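Local coordinates for protein Exo-poly-alpha-D-galacturonosidase (Thermotoga maritima, PDB 3JUR) that probably hydrolyses polygalacturonate, the backbone of pectin, as a hyperthermoactive exo-acting member of glycosyl hydrolase family 28, at residues Trp142-Lys146 with Ser233-Asn238. Numbering follows the deposited sequence.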
ATOM      1  N   TRP D 142      18.777 -22.351  42.674  1.00 24.86           N
ATOM      2  CA  TRP D 142      18.714 -20.897  42.435  1.00 24.61           C
ATOM      3  C   TRP D 142      17.342 -20.345  42.004  1.00 24.66           C
ATOM      4  O   TRP D 142      16.852 -19.383  42.599  1.00 24.51           O
ATOM      5  CB  TRP D 142      19.785 -20.430  41.432  1.00 24.60           C
ATOM      6  CG  TRP D 142      21.212 -20.722  41.825  1.00 24.08           C
ATOM      7  CD1 TRP D 142      22.066 -21.581  41.201  1.00 23.74           C
ATOM      8  CD2 TRP D 142      21.949 -20.140  42.911  1.00 23.20           C
ATOM      9  NE1 TRP D 142      23.288 -21.577  41.826  1.00 23.09           N
ATOM     10  CE2 TRP D 142      23.246 -20.702  42.880  1.00 23.49           C
ATOM     11  CE3 TRP D 142      21.639 -19.207  43.911  1.00 22.92           C
ATOM     12  CZ2 TRP D 142      24.237 -20.358  43.809  1.00 21.73           C
ATOM     13  CZ3 TRP D 142      22.626 -18.865  44.835  1.00 22.38           C
ATOM     14  CH2 TRP D 142      23.910 -19.442  44.773  1.00 21.82           C
ATOM     15  N   TRP D 143      16.740 -20.936  40.967  1.00 24.54           N
ATOM     16  CA  TRP D 143      15.508 -20.384  40.370  1.00 24.42           C
ATOM     17  C   TRP D 143      14.297 -20.301  41.312  1.00 24.43           C
ATOM     18  O   TRP D 143      13.529 -19.337  41.224  1.00 24.51           O
ATOM     19  CB  TRP D 143      15.116 -21.112  39.068  1.00 24.32           C
ATOM     20  CG  TRP D 143      16.068 -20.926  37.908  1.00 23.49           C
ATOM     21  CD1 TRP D 143      17.095 -20.034  37.819  1.00 23.34           C
ATOM     22  CD2 TRP D 143      16.047 -21.637  36.662  1.00 23.38           C
ATOM     23  NE1 TRP D 143      17.730 -20.156  36.604  1.00 23.10           N
ATOM     24  CE2 TRP D 143      17.107 -21.133  35.874  1.00 23.78           C
ATOM     25  CE3 TRP D 143      15.233 -22.653  36.134  1.00 23.79           C
ATOM     26  CZ2 TRP D 143      17.378 -21.610  34.585  1.00 23.93           C
ATOM     27  CZ3 TRP D 143      15.506 -23.133  34.855  1.00 24.48           C
ATOM     28  CH2 TRP D 143      16.572 -22.605  34.092  1.00 24.08           C
ATOM     29  N   PRO D 144      14.111 -21.298  42.208  1.00 24.51           N
ATOM     30  CA  PRO D 144      13.014 -21.166  43.172  1.00 24.84           C
ATOM     31  C   PRO D 144      13.031 -19.855  43.971  1.00 25.14           C
ATOM     32  O   PRO D 144      11.976 -19.407  44.430  1.00 25.57           O
ATOM     33  CB  PRO D 144      13.223 -22.358  44.102  1.00 24.64           C
ATOM     34  CG  PRO D 144      13.839 -23.382  43.235  1.00 24.63           C
ATOM     35  CD  PRO D 144      14.723 -22.641  42.270  1.00 24.38           C
ATOM     36  N   TRP D 145      14.202 -19.238  44.113  1.00 25.08           N
ATOM     37  CA  TRP D 145      14.326 -17.988  44.869  1.00 25.37           C
ATOM     38  C   TRP D 145      13.535 -16.820  44.268  1.00 25.76           C
ATOM     39  O   TRP D 145      13.206 -15.867  44.979  1.00 25.83           O
ATOM     40  CB  TRP D 145      15.799 -17.613  45.063  1.00 24.95           C
ATOM     41  CG  TRP D 145      16.540 -18.517  46.018  1.00 24.33           C
ATOM     42  CD1 TRP D 145      16.096 -19.701  46.556  1.00 23.67           C
ATOM     43  CD2 TRP D 145      17.868 -18.326  46.523  1.00 23.84           C
ATOM     44  NE1 TRP D 145      17.060 -20.247  47.372  1.00 23.40           N
ATOM     45  CE2 TRP D 145      18.158 -19.427  47.370  1.00 23.59           C
ATOM     46  CE3 TRP D 145      18.842 -17.332  46.345  1.00 23.12           C
ATOM     47  CZ2 TRP D 145      19.379 -19.556  48.041  1.00 22.45           C
ATOM     48  CZ3 TRP D 145      20.059 -17.464  47.017  1.00 22.80           C
ATOM     49  CH2 TRP D 145      20.314 -18.570  47.850  1.00 22.19           C
ATOM     50  N   LYS D 146      13.227 -16.903  42.971  1.00 26.26           N
ATOM     51  CA  LYS D 146      12.424 -15.887  42.281  1.00 26.45           C
ATOM     52  C   LYS D 146      11.000 -15.771  42.843  1.00 26.90           C
ATOM     53  O   LYS D 146      10.457 -14.667  42.947  1.00 26.88           O
ATOM     54  CB  LYS D 146      12.394 -16.161  40.768  1.00 26.51           C
ATOM     55  CG  LYS D 146      11.441 -15.267  39.952  1.00 26.22           C
ATOM     56  CD  LYS D 146      11.802 -13.782  40.046  1.00 25.48           C
ATOM     57  CE  LYS D 146      10.711 -12.912  39.448  1.00 26.41           C
ATOM     58  NZ  LYS D 146      10.968 -11.460  39.693  1.00 27.26           N
ATOM     59  N   SER D 233      19.927 -19.870  27.988  1.00 25.58           N
ATOM     60  CA  SER D 233      19.422 -20.017  29.351  1.00 25.11           C
ATOM     61  C   SER D 233      18.098 -19.282  29.470  1.00 24.68           C
ATOM     62  O   SER D 233      18.040 -18.063  29.315  1.00 24.42           O
ATOM     63  CB  SER D 233      20.434 -19.461  30.357  1.00 25.06           C
ATOM     64  OG  SER D 233      20.186 -19.958  31.655  1.00 24.90           O
ATOM     65  N   THR D 234      17.029 -20.023  29.741  1.00 24.62           N
ATOM     66  CA  THR D 234      15.679 -19.456  29.652  1.00 24.29           C
ATOM     67  C   THR D 234      14.914 -19.383  30.979  1.00 24.10           C
ATOM     68  O   THR D 234      13.677 -19.314  30.993  1.00 24.35           O
ATOM     69  CB  THR D 234      14.839 -20.187  28.585  1.00 24.31           C
ATOM     70  OG1 THR D 234      14.827 -21.590  28.864  1.00 24.25           O
ATOM     71  CG2 THR D 234      15.424 -19.946  27.187  1.00 24.83           C
ATOM     72  N   GLY D 235      15.652 -19.366  32.089  1.00 23.48           N
ATOM     73  CA  GLY D 235      15.056 -19.229  33.420  1.00 22.86           C
ATOM     74  C   GLY D 235      14.623 -17.813  33.777  1.00 22.62           C
ATOM     75  O   GLY D 235      14.725 -16.902  32.953  1.00 22.40           O
ATOM     76  N   PRO D 236      14.129 -17.617  35.016  1.00 22.70           N
ATOM     77  CA  PRO D 236      13.621 -16.303  35.415  1.00 22.70           C
ATOM     78  C   PRO D 236      14.756 -15.295  35.556  1.00 23.00           C
ATOM     79  O   PRO D 236      15.762 -15.573  36.219  1.00 23.11           O
ATOM     80  CB  PRO D 236      12.958 -16.575  36.768  1.00 22.24           C
ATOM     81  CG  PRO D 236      13.675 -17.764  37.303  1.00 22.60           C
ATOM     82  CD  PRO D 236      14.049 -18.600  36.115  1.00 22.42           C
ATOM     83  N   ASN D 237      14.604 -14.150  34.900  1.00 23.46           N
ATOM     84  CA  ASN D 237      15.618 -13.096  34.919  1.00 23.96           C
ATOM     85  C   ASN D 237      16.943 -13.543  34.292  1.00 24.39           C
ATOM     86  O   ASN D 237      18.012 -13.057  34.667  1.00 24.40           O
ATOM     87  CB  ASN D 237      15.825 -12.564  36.348  1.00 23.84           C
ATOM     88  CG  ASN D 237      14.523 -12.157  37.012  1.00 23.49           C
ATOM     89  OD1 ASN D 237      14.143 -12.700  38.055  1.00 24.02           O
ATOM     90  ND2 ASN D 237      13.814 -11.217  36.393  1.00 22.54           N
ATOM     91  N   ASN D 238      16.861 -14.471  33.338  1.00 24.82           N
ATOM     92  CA  ASN D 238      18.030 -14.894  32.573  1.00 25.39           C
ATOM     93  C   ASN D 238      18.354 -13.902  31.448  1.00 25.54           C
ATOM     94  O   ASN D 238      18.229 -14.232  30.269  1.00 25.63           O
ATOM     95  CB  ASN D 238      17.849 -16.318  32.019  1.00 25.14           C
ATOM     96  CG  ASN D 238      18.238 -17.407  33.019  1.00 26.26           C
ATOM     97  OD1 ASN D 238      18.189 -18.598  32.702  1.00 25.72           O
ATOM     98  ND2 ASN D 238      18.640 -17.005  34.222  1.00 27.00           N
TER
HETATM   99  O   HOH W   1      13.779 -10.452  39.806  1.00 22.32           O
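One face of the Trp143 indole lies against the Gly235-Pro236 corner, with a separate CH-pi contact for each ring: Gly235 CA sits over the six-membered ring, 3.7 Å from its centroid, and Pro236 CD over the five-membered ring, 3.6 Å from its centroid. Ser233 OG comes to the edge of the indole near Trp143 CZ2, while Asn238 OD1 approaches the same Trp143 CZ2 obliquely at 3.6 Å, its amide turned 65° from the ring plane. Asn238 OD1 accepts two hydrogen bonds within its own segment, from Ser233 OG (2.6 Å) and Gly235 N (2.7 Å), which arrive from opposite faces of the amide. Trp143 NE1 and Asn238 ND2 both donate to the carbonyl oxygen of Ser211. A glycine in place of Trp143 would probably open a gap over Gly235 CA and Pro236 CD and leave Ser211 O without its indole donor. Lys146 runs its CB and CG alongside the Pro236 ring, then a kink at chi2 (61°) carries Lys146 CD to 3.3 Å from Asn237 OD1. A water joins Lys146 NZ to that oxygen, which also accepts from Arg189. The 3-10 segment 143-146, from the long loop after strand 132-134, thus packs on segment 233-238, whose type II beta turn, Gly235 to Asn238, follows strand 224-233 of the right-handed parallel beta-helix characteristic of family 28.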